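Local coordinates for oxidoreductase, short chain dehydrogenase/reductase family protein (Bifidobacterium adolescentis L2-32, PDB 6M9U) that acts as an NADH-dependent 20beta-hydroxysteroid dehydrogenase, a short-chain dehydrogenase/reductase that interconverts 20-keto and 20beta-hydroxy steroids, at residues 32-37 against 114-119; 166-171 against 215-220; 48-53 against 257-262; 61-66 against 86-91; 240-245 against 278-283. One frame throughout, in Å; residues are numbered along the deposited sequence.

Contact 1 (32-37 against 114-119); sequences KGFVTG and AFLNAG. With EDO (1,2-ethanediol), chain K; EDO (1,2-ethanediol), chain J.
The Phe34 ring carries Ala114 CB over one face, 3.7 Å above the ring plane and displaced toward the rim; Thr36 CG2 lies at its edge, in plane, and Leu116 CD1 approaches CE1 obliquely at 3.9 Å. The Phe115 ring has Asn117 CB of its own strand over one face, while Val35 CG1 comes to CD2 on a slant. These are two central neighbours of a Rossmann-type parallel sheet, strands 32-35 and 113-120, their local axes only 6° apart. Phe34 and Ala114 share the face covered by helix 131-159; Val35 and Phe115 share the other, on which helix 41-52 packs. Phe34 can lie over Ala114 because its CG sits between the backbone N and the carbonyl carbon (chi1 69°), which brings the ring back toward the neighbouring strand.

The backbones are joined in parallel register by Phe115 N to Phe34 O (3.1 Å) and by Thr36 N to Phe115 O, also 3.1 Å. Beyond Val35 the first strand ends, and a side chain takes over the pairing just where the NAD(+) site begins, a site that includes Asn117 and Gly119. Water 1 spans the two segments there, between Gly37 O and Asn117 OD1, while Asn117 ND2 is held by Thr168 OG1 on the next strand. The threonine hydroxyl of Thr36 serves two partners: a bound ethanediol oxygen, and the backbone N of Asn117, whose N-H points almost straight at Thr36 OG1 over 2.8 Å (171°).

Contact 2 (166-171 against 215-220); sequences IFTASL and NTISPG. With IPA (isopropyl alcohol), chain D; EDO (1,2-ethanediol), chain F.
Ile166 meets Ile217 through its CG2 branch, which reaches CD1 of that residue at 3.6 Å as the two side chains slant across each other; helix 251-262 covers both with Leu261. At Phe167 the backbone works in both directions: its N donates to Asn215 O (3.0 Å), and its O accepts from Ile217 N (3.1 Å). The Phe167 ring turns its edge to Asn215 O and belongs to the opposite face of the sheet, where it meets Ile196 and His199 of helix 187-207. This ladder pairs strands 163-171 and 212-219 of the parallel Rossmann sheet. The polar ends of the second strand look outward from the pair, Asn215 OD1 to Thr272 N and Thr216 OG1 to Asp273.

Thr168 lies alongside Ile217, its CG2 pressed to CB at a tight 3.4 Å. With CG2 anti to the carbonyl carbon, OG1 (chi1 86°) is left to take Asn117 ND2 of the strand on its other flank. At Ala169 the strands splay, and an isopropyl alcohol bridges them: Ala169 N donates to its O2, which in turn donates to Ile217 O, each over 2.8 Å. Ala169 O is bonded by Tyr189 OH of the NAD(+) site.

Contact 3 (48-53 against 257-262); sequences AALAQA and TVLFLA. With EDO (1,2-ethanediol), chain M.
Leu50 and Leu259 run alongside each other head to tail, each from its own helix toward the other, with the terminal methyls leading. CD2 of Leu50 lies 4.0 Å from CD1 of Leu259 and goes on to Ala262 CB, 3.7 Å away. Its other branch, CD1, meets Val258 CG1 at 4.1 Å, and here the two side chains stand at about a right angle. The fork of Leu50 is therefore spread over Val258, Leu259 and Ala262, one turn of the opposing helix. Leu259 returns the arrangement: with CG anti to the backbone N (chi1 175°), its fork is carried toward Ala53, whose CB rests 3.7 Å from CD1, with CD2 a little farther off.

The segments cross at -53°, their axes 9.3 Å apart, with leucine methyls of each set against an alanine of the other. They belong to helices 41-52 and 251-262, which pack side by side on one face of the Rossmann sheet; helix 41-52 directly follows the first strand and its nucleotide-binding turn. Behind Val258 and Leu261 lies Ile217 of strand 212-219, and Met28 closes over Ala53 and Leu259. The contact itself is wholly apolar. On its outer sides the second subunit takes hold: Phe260 stacks on Phe260 of the second subunit, Phe26 of that subunit packs on Leu259, and the amide of Gln52 is hydrogen-bonded to backbone atoms of Tyr20 and Ile22 of the same neighbour.

Contact 4 (61-66 against 86-91); sequences DLPSQE and ALTCDV. With EDO (1,2-ethanediol), chain J.
Thr88 meets Pro63 and Glu66 with carbon rather than oxygen: its OG1 sits between the backbone N and the carbonyl carbon (chi1 57°), and CG2, anti to the carbonyl carbon, extends to Glu66 CB at 3.7 Å, while Thr88 CB rests against Pro63 CA at the same distance. Leu62 has CG beside its own backbone N (chi1 -70°), which takes CD2 over to the carboxylate of Asp90, 3.9 Å from OD1. The segments form part of the cofactor-binding edge of the Rossmann fold, at the C-terminal ends of strands 56-61 and 84-88. Asp61, Asp90 and Val91 all belong to the NAD(+) site; an acidic residue at the end of the second strand, like Asp61, commonly holds the adenosine ribose in NAD(H)-dependent relatives.

Between the two segments, Cys89 N donates to Asp61 O (2.9 Å). The Asp61 side chain turns to other tasks: OD1 takes Leu62 N on its anti lone pair at 2.6 Å, and OD2 accepts from Ala39 N of the glycine-rich turn. An alanine here would strip both amides of their carboxylate acceptor and would probably let the two turns shift against each other at the nucleotide site. Beyond Leu62 the chain bends through a short 3-10 turn, closed by Gln65 N to Leu62 O, and enters helix 66-80. Asp90 OD1 is bonded to Thr92 OG1. A bound ethanediol donates through its O2 to Cys89 O, 3.0 Å away.

Contact 5 (240-245 against 278-283); sequences LEVVPM and GGYSVF. With EDO (1,2-ethanediol), chain N.
Pro244 is driven into the backbone of Gly278 and Gly279, and there the packing is tight: its CG and CD both stand 3.1 Å from Gly279 O. Any side chain on Gly279, whose phi is positive, would run into that proline ring. Beside it, Met245 N donates to Gly278 O over 3.2 Å, nearly straight at 168°, while Met245, extended as far as its sulfur, brings SD to 3.7 Å from Gly278 CA. An alanine in place of Pro244 would remove the ring carbons wedged beside Gly279 O and Phe283 CB, and would probably open a gap there and leave the strand-to-terminus turn less firmly seated. Buried Val243 marks the transition, its CG2 coming to the edge of the Tyr280 ring.

The outer half is looser. Val242 touches the Tyr280 ring obliquely, CG2 to CE1 at 3.9 Å. Water 2 lies over a face of the same ring and donates to Val242 O and Tyr280 O, bridging the segments. The C-terminal Phe283, exposed, lays its ring flat over Val242 CA in a CH-pi contact, 3.9 Å from the centroid, because CG is anti to the backbone N (chi1 -174°).

On the tight side lies the second subunit: Ala208 of that chain packs on Pro244, its Ser267 on Met245, and Gly278 makes backbone bonds to it. Tyr221 meets Tyr280 edge-to-face. The contact clamps the C-terminal tail, which follows strand 273-276, to the loop between helices 233-240 and 251-262.

How the contacts relate
Contacts 1, 2 and 3 make up the buried centre, whereas contact 4 is at the surface and contact 5 only partly buried, far out at the C-terminus. Contacts 1 and 2 lie in one sheet, on adjacent strands 113-120 and 163-171, and Phe115 packs directly on Thr168. Contact 3 lies over both, Val258 CG2 touching Phe115 and Ile217. The chemistry follows the place: backbone ladders in the sheet, bare methyl packing between helices, and mixed backbone, proline and ring contacts in the outer turns. Contacts 1 and 4 meet at Gly37 and Asp61, sharing the NAD(+) side and an ethanediol, while contacts 3 and 5 both border the second subunit.

Contact 1 (32-37 against 114-119)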
# COMPACT_ATOMS: atom_id res chain seq x y z
N LYS A 32 -5.26 15.08 -11.56
CA LYS A 32 -5.04 14.84 -12.97
C LYS A 32 -3.70 14.15 -13.12
O LYS A 32 -2.76 14.42 -12.37
CB LYS A 32 -5.08 16.15 -13.75
CG LYS A 32 -6.47 16.76 -13.88
CD LYS A 32 -6.59 18.06 -13.13
CE LYS A 32 -7.74 18.90 -13.68
NZ LYS A 32 -7.27 20.18 -14.32
N GLY A 33 -3.62 13.27 -14.11
CA GLY A 33 -2.35 12.59 -14.32
C GLY A 33 -2.46 11.64 -15.47
O GLY A 33 -3.45 11.62 -16.20
N PHE A 34 -1.42 10.81 -15.59
CA PHE A 34 -1.36 9.95 -16.77
C PHE A 34 -0.72 8.64 -16.41
O PHE A 34 -0.14 8.48 -15.33
CB PHE A 34 -0.62 10.64 -17.95
CG PHE A 34 0.88 10.84 -17.76
CD1 PHE A 34 1.78 9.88 -18.20
CD2 PHE A 34 1.38 12.01 -17.23
CE1 PHE A 34 3.14 10.05 -18.07
CE2 PHE A 34 2.76 12.19 -17.10
CZ PHE A 34 3.63 11.21 -17.52
N VAL A 35 -0.89 7.68 -17.34
CA VAL A 35 -0.46 6.30 -17.19
C VAL A 35 0.14 5.86 -18.49
O VAL A 35 -0.52 5.95 -19.52
CB VAL A 35 -1.65 5.37 -16.83
CG1 VAL A 35 -1.19 3.88 -16.84
CG2 VAL A 35 -2.29 5.79 -15.52
N THR A 36 1.35 5.35 -18.48
CA THR A 36 1.99 4.84 -19.69
C THR A 36 1.79 3.34 -19.75
O THR A 36 1.34 2.71 -18.79
CB THR A 36 3.48 5.22 -19.73
OG1 THR A 36 4.20 4.54 -18.69
CG2 THR A 36 3.63 6.74 -19.50
N GLY A 37 2.10 2.76 -20.90
CA GLY A 37 1.72 1.36 -21.13
C GLY A 37 0.26 1.12 -20.97
O GLY A 37 -0.14 -0.00 -20.57
N ALA A 114 1.81 10.31 -11.87
CA ALA A 114 2.08 9.57 -13.09
C ALA A 114 2.44 8.15 -12.70
O ALA A 114 3.13 7.93 -11.70
CB ALA A 114 3.21 10.22 -13.90
N PHE A 115 1.99 7.20 -13.52
CA PHE A 115 2.26 5.77 -13.32
C PHE A 115 3.08 5.41 -14.56
O PHE A 115 2.51 5.23 -15.64
CB PHE A 115 0.97 4.94 -13.17
CG PHE A 115 1.21 3.45 -13.07
CD1 PHE A 115 2.33 2.95 -12.47
CD2 PHE A 115 0.33 2.54 -13.59
CE1 PHE A 115 2.56 1.59 -12.40
CE2 PHE A 115 0.55 1.17 -13.53
CZ PHE A 115 1.65 0.70 -12.93
N LEU A 116 4.40 5.34 -14.39
CA LEU A 116 5.34 5.08 -15.46
C LEU A 116 5.55 3.58 -15.50
O LEU A 116 6.25 3.01 -14.66
CB LEU A 116 6.67 5.79 -15.23
CG LEU A 116 6.69 7.31 -15.07
CD1 LEU A 116 5.76 7.94 -16.06
CD2 LEU A 116 6.40 7.73 -13.62
N ASN A 117 4.99 2.94 -16.51
CA ASN A 117 4.69 1.51 -16.48
C ASN A 117 5.43 0.89 -17.64
O ASN A 117 4.86 0.67 -18.70
CB ASN A 117 3.01 1.30 -16.46
CG ASN A 117 2.61 -0.11 -16.63
OD1 ASN A 117 1.75 -0.44 -17.47
ND2 ASN A 117 3.27 -0.98 -15.90
N ALA A 118 6.72 0.59 -17.40
CA ALA A 118 7.66 0.08 -18.38
C ALA A 118 7.50 -1.41 -18.68
O ALA A 118 7.37 -2.23 -17.77
CB ALA A 118 9.09 0.31 -17.86
N GLY A 119 7.58 -1.76 -19.97
CA GLY A 119 7.45 -3.14 -20.40
C GLY A 119 8.78 -3.80 -20.78
O GLY A 119 9.65 -3.15 -21.34
C1 EDO K . 7.02 4.74 -20.55
O1 EDO K . 7.17 5.07 -19.20
C2 EDO K . 6.94 3.23 -20.70
O2 EDO K . 8.26 2.68 -20.59
C1 EDO J . 4.87 3.02 -23.88
O1 EDO J . 4.10 3.24 -22.74
C2 EDO J . 4.79 4.31 -24.67
O2 EDO J . 5.43 4.15 -25.95
O HOH W 1 0.31 -2.17 -18.99

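Contact 2 (166-171 against 215-220)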
# COMPACT_ATOMS: atom_id res chain seq x y z
N ILE A 166 4.95 6.86 -9.76
CA ILE A 166 4.98 5.42 -9.52
C ILE A 166 5.59 4.74 -10.73
O ILE A 166 5.10 4.90 -11.84
CB ILE A 166 3.59 4.83 -9.26
CG1 ILE A 166 2.91 5.47 -8.07
CG2 ILE A 166 3.71 3.35 -8.98
CD1 ILE A 166 1.89 6.52 -8.44
N PHE A 167 6.61 3.92 -10.49
CA PHE A 167 7.35 3.21 -11.53
C PHE A 167 7.20 1.71 -11.32
O PHE A 167 7.36 1.21 -10.19
CB PHE A 167 8.92 3.56 -11.46
CG PHE A 167 9.26 5.01 -11.76
CD1 PHE A 167 9.27 5.95 -10.76
CD2 PHE A 167 9.60 5.39 -13.02
CE1 PHE A 167 9.58 7.28 -11.03
CE2 PHE A 167 9.94 6.73 -13.32
CZ PHE A 167 9.92 7.67 -12.32
N THR A 168 6.95 0.98 -12.39
CA THR A 168 7.06 -0.47 -12.33
C THR A 168 7.60 -0.96 -13.66
O THR A 168 7.47 -0.29 -14.68
CB THR A 168 5.72 -1.21 -12.03
OG1 THR A 168 4.98 -1.44 -13.20
CG2 THR A 168 4.88 -0.41 -11.06
N ALA A 169 8.21 -2.14 -13.62
CA ALA A 169 8.53 -2.92 -14.81
C ALA A 169 7.83 -4.27 -14.72
O ALA A 169 7.78 -4.88 -13.64
CB ALA A 169 10.02 -3.15 -14.98
N SER A 170 7.32 -4.74 -15.84
CA SER A 170 6.61 -6.00 -15.92
C SER A 170 6.97 -6.64 -17.25
O SER A 170 7.49 -5.98 -18.14
CB SER A 170 5.09 -5.79 -15.79
OG SER A 170 4.62 -4.84 -16.73
N LEU A 171 6.70 -7.93 -17.36
CA LEU A 171 6.85 -8.60 -18.65
C LEU A 171 5.77 -8.13 -19.62
O LEU A 171 4.63 -7.87 -19.23
CB LEU A 171 6.82 -10.12 -18.47
CG LEU A 171 7.96 -10.66 -17.59
CD1 LEU A 171 7.87 -12.17 -17.41
CD2 LEU A 171 9.34 -10.28 -18.15
N ASN A 215 7.94 6.26 -5.91
CA ASN A 215 7.94 4.90 -5.36
C ASN A 215 7.84 3.93 -6.50
O ASN A 215 7.51 4.30 -7.62
CB ASN A 215 6.80 4.67 -4.37
CG ASN A 215 6.95 5.46 -3.09
OD1 ASN A 215 7.67 5.05 -2.20
ND2 ASN A 215 6.22 6.55 -2.98
N THR A 216 8.14 2.67 -6.22
CA THR A 216 8.01 1.61 -7.20
C THR A 216 7.05 0.55 -6.68
O THR A 216 6.79 0.43 -5.48
CB THR A 216 9.36 0.93 -7.52
OG1 THR A 216 9.91 0.38 -6.33
CG2 THR A 216 10.33 1.91 -8.14
N ILE A 217 6.53 -0.25 -7.62
CA ILE A 217 5.73 -1.42 -7.32
C ILE A 217 6.42 -2.60 -7.96
O ILE A 217 6.73 -2.56 -9.15
CB ILE A 217 4.29 -1.29 -7.83
CG1 ILE A 217 3.54 -0.23 -7.03
CG2 ILE A 217 3.58 -2.60 -7.64
CD1 ILE A 217 2.27 0.27 -7.74
N SER A 218 6.62 -3.67 -7.19
CA SER A 218 7.23 -4.88 -7.74
C SER A 218 6.20 -5.99 -7.82
O SER A 218 5.89 -6.64 -6.80
CB SER A 218 8.43 -5.29 -6.88
OG SER A 218 9.41 -4.25 -6.96
N PRO A 219 5.59 -6.22 -8.99
CA PRO A 219 4.58 -7.27 -9.09
C PRO A 219 5.22 -8.64 -9.17
O PRO A 219 6.33 -8.79 -9.66
CB PRO A 219 3.84 -6.92 -10.38
CG PRO A 219 4.76 -6.06 -11.16
CD PRO A 219 5.79 -5.47 -10.24
N GLY A 220 4.51 -9.64 -8.65
CA GLY A 220 4.86 -11.04 -8.85
C GLY A 220 4.20 -11.59 -10.11
O GLY A 220 4.10 -10.87 -11.10
C1 IPA D . 11.02 -2.56 -11.49
C2 IPA D . 10.05 -2.81 -10.37
C3 IPA D . 10.17 -1.67 -9.43
O2 IPA D . 8.79 -2.91 -10.99
C1 EDO F . 11.82 2.99 -5.38
O1 EDO F . 11.71 4.23 -4.70
C2 EDO F . 12.89 2.01 -4.92
O2 EDO F . 12.32 1.10 -3.97

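Contact 3 (48-53 against 257-262)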
# COMPACT_ATOMS: atom_id res chain seq x y z
N ALA A 48 -8.05 2.79 -14.82
CA ALA A 48 -9.44 2.68 -14.38
C ALA A 48 -9.57 2.87 -12.88
O ALA A 48 -10.58 3.42 -12.40
CB ALA A 48 -10.00 1.33 -14.77
N ALA A 49 -8.57 2.43 -12.10
CA ALA A 49 -8.65 2.62 -10.64
C ALA A 49 -8.55 4.09 -10.28
O ALA A 49 -9.31 4.58 -9.43
CB ALA A 49 -7.56 1.82 -9.90
N LEU A 50 -7.65 4.80 -10.95
CA LEU A 50 -7.46 6.21 -10.65
C LEU A 50 -8.67 7.01 -11.08
O LEU A 50 -9.09 7.95 -10.39
CB LEU A 50 -6.17 6.70 -11.33
CG LEU A 50 -4.89 6.10 -10.73
CD1 LEU A 50 -3.67 6.15 -11.63
CD2 LEU A 50 -4.57 6.82 -9.44
N ALA A 51 -9.24 6.66 -12.23
CA ALA A 51 -10.44 7.34 -12.71
C ALA A 51 -11.63 7.04 -11.83
O ALA A 51 -12.34 7.97 -11.42
CB ALA A 51 -10.72 6.93 -14.15
N GLN A 52 -11.86 5.76 -11.49
CA GLN A 52 -12.94 5.45 -10.54
C GLN A 52 -12.77 6.23 -9.24
O GLN A 52 -13.75 6.70 -8.67
CB GLN A 52 -13.02 3.94 -10.28
CG GLN A 52 -14.31 3.47 -9.55
CD GLN A 52 -14.59 1.95 -9.68
OE1 GLN A 52 -13.69 1.10 -9.60
NE2 GLN A 52 -15.85 1.60 -9.89
N ALA A 53 -11.55 6.43 -8.81
CA ALA A 53 -11.34 7.14 -7.55
C ALA A 53 -11.51 8.64 -7.70
O ALA A 53 -11.44 9.34 -6.68
CB ALA A 53 -9.98 6.80 -6.95
N THR A 257 -2.78 -0.92 -5.46
CA THR A 257 -1.53 -0.41 -4.90
C THR A 257 -1.11 0.88 -5.60
O THR A 257 -0.64 1.82 -4.95
CB THR A 257 -0.43 -1.47 -5.02
OG1 THR A 257 -0.90 -2.69 -4.45
CG2 THR A 257 0.82 -1.06 -4.27
N VAL A 258 -1.31 0.95 -6.91
CA VAL A 258 -1.03 2.19 -7.62
C VAL A 258 -1.84 3.33 -7.02
O VAL A 258 -1.34 4.46 -6.87
CB VAL A 258 -1.32 2.06 -9.12
CG1 VAL A 258 -1.15 3.46 -9.78
CG2 VAL A 258 -0.39 1.07 -9.79
N LEU A 259 -3.11 3.06 -6.72
CA LEU A 259 -3.98 4.09 -6.15
C LEU A 259 -3.51 4.50 -4.76
O LEU A 259 -3.54 5.69 -4.37
CB LEU A 259 -5.42 3.58 -6.07
CG LEU A 259 -6.40 4.53 -5.38
CD1 LEU A 259 -6.46 5.88 -6.10
CD2 LEU A 259 -7.75 3.86 -5.40
N PHE A 260 -3.10 3.53 -3.96
CA PHE A 260 -2.57 3.88 -2.64
C PHE A 260 -1.38 4.84 -2.78
O PHE A 260 -1.34 5.90 -2.13
CB PHE A 260 -2.23 2.58 -1.88
CG PHE A 260 -1.44 2.80 -0.63
CD1 PHE A 260 -2.05 3.37 0.50
CD2 PHE A 260 -0.11 2.42 -0.55
CE1 PHE A 260 -1.32 3.57 1.68
CE2 PHE A 260 0.64 2.64 0.65
CZ PHE A 260 0.02 3.21 1.74
N LEU A 261 -0.43 4.54 -3.69
CA LEU A 261 0.77 5.38 -3.82
C LEU A 261 0.46 6.73 -4.45
O LEU A 261 1.16 7.72 -4.16
CB LEU A 261 1.85 4.66 -4.63
CG LEU A 261 2.41 3.44 -3.87
CD1 LEU A 261 3.25 2.52 -4.73
CD2 LEU A 261 3.17 3.89 -2.63
N ALA A 262 -0.57 6.79 -5.29
CA ALA A 262 -0.90 8.04 -5.95
C ALA A 262 -1.65 9.00 -5.04
O ALA A 262 -1.57 10.22 -5.22
CB ALA A 262 -1.71 7.76 -7.21
C1 EDO M . -15.06 9.13 -5.59
O1 EDO M . -14.96 9.35 -6.99
C2 EDO M . -13.97 9.86 -4.81
O2 EDO M . -14.30 9.91 -3.42

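Contact 4 (61-66 against 86-91)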
# COMPACT_ATOMS: atom_id res chain seq x y z
N ASP A 61 0.28 5.39 -24.69
CA ASP A 61 0.91 4.17 -25.19
C ASP A 61 1.36 4.45 -26.62
O ASP A 61 1.24 5.58 -27.12
CB ASP A 61 -0.04 2.99 -25.04
CG ASP A 61 0.69 1.65 -24.91
OD1 ASP A 61 1.75 1.49 -25.53
OD2 ASP A 61 0.17 0.75 -24.18
N LEU A 62 1.86 3.43 -27.31
CA LEU A 62 2.40 3.61 -28.66
C LEU A 62 1.33 3.99 -29.67
O LEU A 62 0.18 3.58 -29.56
CB LEU A 62 3.05 2.31 -29.15
CG LEU A 62 4.33 2.02 -28.37
CD1 LEU A 62 4.83 0.63 -28.67
CD2 LEU A 62 5.38 3.07 -28.67
N PRO A 63 1.72 4.74 -30.71
CA PRO A 63 0.78 5.03 -31.83
C PRO A 63 0.07 3.81 -32.43
O PRO A 63 -1.09 3.92 -32.83
CB PRO A 63 1.71 5.72 -32.84
CG PRO A 63 2.76 6.44 -31.94
CD PRO A 63 3.01 5.46 -30.84
N SER A 64 0.71 2.64 -32.49
CA SER A 64 -0.00 1.47 -32.96
C SER A 64 -1.19 1.06 -32.08
O SER A 64 -1.92 0.15 -32.47
CB SER A 64 0.96 0.29 -33.02
OG SER A 64 1.47 0.07 -31.72
N GLN A 65 -1.36 1.63 -30.89
CA GLN A 65 -2.46 1.30 -29.99
C GLN A 65 -3.53 2.38 -29.98
O GLN A 65 -4.37 2.39 -29.08
CB GLN A 65 -1.97 1.10 -28.54
CG GLN A 65 -0.92 0.05 -28.34
CD GLN A 65 -1.35 -1.26 -28.87
OE1 GLN A 65 -2.17 -1.94 -28.27
NE2 GLN A 65 -0.85 -1.62 -30.05
N GLU A 66 -3.49 3.32 -30.93
CA GLU A 66 -4.36 4.48 -30.87
C GLU A 66 -5.82 4.08 -30.75
O GLU A 66 -6.58 4.71 -30.01
CB GLU A 66 -4.13 5.36 -32.11
CG GLU A 66 -5.07 6.56 -32.20
CD GLU A 66 -4.70 7.52 -33.31
OE1 GLU A 66 -4.68 7.10 -34.48
OE2 GLU A 66 -4.43 8.70 -33.00
N ALA A 86 -7.00 9.66 -24.49
CA ALA A 86 -5.94 8.84 -25.07
C ALA A 86 -4.93 9.76 -25.77
O ALA A 86 -5.31 10.63 -26.55
CB ALA A 86 -6.51 7.80 -26.02
N LEU A 87 -3.64 9.58 -25.45
CA LEU A 87 -2.54 10.33 -26.06
C LEU A 87 -1.48 9.32 -26.47
O LEU A 87 -0.82 8.73 -25.62
CB LEU A 87 -1.94 11.34 -25.09
CG LEU A 87 -2.81 12.52 -24.67
CD1 LEU A 87 -2.17 13.39 -23.60
CD2 LEU A 87 -3.15 13.33 -25.88
N THR A 88 -1.34 9.07 -27.77
CA THR A 88 -0.25 8.22 -28.20
C THR A 88 1.07 8.98 -28.14
O THR A 88 1.13 10.22 -28.17
CB THR A 88 -0.49 7.73 -29.62
OG1 THR A 88 -0.64 8.86 -30.48
CG2 THR A 88 -1.72 6.83 -29.67
N CYS A 89 2.14 8.21 -28.03
CA CYS A 89 3.48 8.76 -27.93
C CYS A 89 4.48 7.62 -28.04
O CYS A 89 4.35 6.61 -27.35
CB CYS A 89 3.70 9.50 -26.62
SG CYS A 89 5.32 10.35 -26.55
N ASP A 90 5.47 7.77 -28.90
CA ASP A 90 6.65 6.91 -28.87
C ASP A 90 7.67 7.60 -27.95
O ASP A 90 8.28 8.60 -28.33
CB ASP A 90 7.18 6.67 -30.27
CG ASP A 90 8.43 5.85 -30.26
OD1 ASP A 90 8.64 5.12 -29.26
OD2 ASP A 90 9.21 5.95 -31.24
N VAL A 91 7.81 7.08 -26.72
CA VAL A 91 8.54 7.78 -25.67
C VAL A 91 10.05 7.63 -25.78
O VAL A 91 10.77 8.19 -24.95
CB VAL A 91 8.08 7.31 -24.27
CG1 VAL A 91 6.61 7.63 -24.04
CG2 VAL A 91 8.36 5.81 -24.06
C1 EDO J . 4.87 3.02 -23.88
O1 EDO J . 4.10 3.24 -22.74
C2 EDO J . 4.79 4.31 -24.67
O2 EDO J . 5.43 4.15 -25.95

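Contact 5 (240-245 against 278-283)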
# COMPACT_ATOMS: atom_id res chain seq x y z
N LEU A 240 3.05 -21.77 -9.87
CA LEU A 240 2.44 -21.43 -8.60
C LEU A 240 2.99 -22.26 -7.45
O LEU A 240 2.76 -21.88 -6.31
CB LEU A 240 0.94 -21.57 -8.71
CG LEU A 240 0.38 -20.64 -9.79
CD1 LEU A 240 -1.09 -20.77 -9.83
CD2 LEU A 240 0.74 -19.19 -9.58
N GLU A 241 3.76 -23.32 -7.70
CA GLU A 241 4.24 -24.16 -6.61
C GLU A 241 5.19 -23.39 -5.69
O GLU A 241 5.40 -23.82 -4.56
CB GLU A 241 4.90 -25.44 -7.16
CG GLU A 241 6.27 -25.28 -7.86
CD GLU A 241 6.80 -26.58 -8.53
OE1 GLU A 241 6.16 -27.66 -8.39
OE2 GLU A 241 7.87 -26.52 -9.19
N VAL A 242 5.72 -22.26 -6.13
CA VAL A 242 6.60 -21.44 -5.30
C VAL A 242 5.93 -20.13 -4.93
O VAL A 242 6.58 -19.24 -4.41
CB VAL A 242 7.96 -21.17 -5.96
CG1 VAL A 242 8.76 -22.46 -6.05
CG2 VAL A 242 7.80 -20.53 -7.31
N VAL A 243 4.64 -19.97 -5.20
CA VAL A 243 3.87 -18.83 -4.72
C VAL A 243 3.03 -19.30 -3.53
O VAL A 243 2.11 -20.11 -3.73
CB VAL A 243 3.01 -18.26 -5.85
CG1 VAL A 243 2.21 -17.09 -5.36
CG2 VAL A 243 3.95 -17.84 -7.02
N PRO A 244 3.32 -18.83 -2.30
CA PRO A 244 2.52 -19.27 -1.13
C PRO A 244 1.01 -19.19 -1.29
O PRO A 244 0.29 -20.14 -0.94
CB PRO A 244 3.00 -18.34 0.00
CG PRO A 244 4.37 -17.90 -0.42
CD PRO A 244 4.38 -17.86 -1.92
N MET A 245 0.50 -18.08 -1.81
CA MET A 245 -0.94 -18.01 -2.11
C MET A 245 -1.38 -18.96 -3.21
O MET A 245 -2.60 -19.12 -3.39
CB MET A 245 -1.33 -16.57 -2.50
CG MET A 245 -1.42 -15.69 -1.29
SD MET A 245 -1.85 -13.98 -1.61
CE MET A 245 -3.44 -14.12 -2.37
N GLY A 278 1.98 -12.09 -3.89
CA GLY A 278 1.32 -13.26 -3.30
C GLY A 278 2.26 -14.09 -2.45
O GLY A 278 2.03 -15.29 -2.26
N GLY A 279 3.34 -13.48 -1.93
CA GLY A 279 4.26 -14.22 -1.11
C GLY A 279 5.45 -14.82 -1.84
O GLY A 279 6.25 -15.54 -1.20
N TYR A 280 5.61 -14.52 -3.13
CA TYR A 280 6.69 -15.12 -3.93
C TYR A 280 8.05 -14.92 -3.28
O TYR A 280 8.85 -15.86 -3.17
CB TYR A 280 6.67 -14.52 -5.34
CG TYR A 280 7.80 -15.03 -6.23
CD1 TYR A 280 7.72 -16.25 -6.83
CD2 TYR A 280 8.94 -14.27 -6.42
CE1 TYR A 280 8.74 -16.71 -7.61
CE2 TYR A 280 9.95 -14.72 -7.18
CZ TYR A 280 9.85 -15.93 -7.79
OH TYR A 280 10.89 -16.39 -8.56
N SER A 281 8.33 -13.70 -2.81
CA SER A 281 9.64 -13.44 -2.20
C SER A 281 9.88 -14.11 -0.85
O SER A 281 11.01 -14.09 -0.39
CB SER A 281 9.84 -11.93 -2.08
OG SER A 281 9.21 -11.43 -0.91
N VAL A 282 8.91 -14.71 -0.18
CA VAL A 282 9.20 -15.36 1.11
C VAL A 282 9.03 -16.87 1.06
O VAL A 282 9.12 -17.52 2.10
CB VAL A 282 8.33 -14.77 2.26
CG1 VAL A 282 8.65 -13.26 2.45
CG2 VAL A 282 6.80 -15.00 2.01
N PHE A 283 8.73 -17.45 -0.08
CA PHE A 283 8.68 -18.91 -0.18
C PHE A 283 10.04 -19.49 0.28
O PHE A 283 11.15 -18.95 0.02
CB PHE A 283 8.35 -19.38 -1.60
CG PHE A 283 8.16 -20.86 -1.70
CD1 PHE A 283 9.26 -21.71 -1.73
CD2 PHE A 283 6.91 -21.41 -1.71
CE1 PHE A 283 9.09 -23.09 -1.81
CE2 PHE A 283 6.74 -22.77 -1.77
CZ PHE A 283 7.84 -23.61 -1.83
OXT PHE A 283 10.07 -20.54 0.94
C1 EDO N . 10.17 -18.83 -9.84
O1 EDO N . 11.49 -18.70 -9.34
C2 EDO N . 10.05 -19.94 -10.88
O2 EDO N . 8.72 -20.47 -10.88
O HOH W 2 9.22 -18.17 -4.43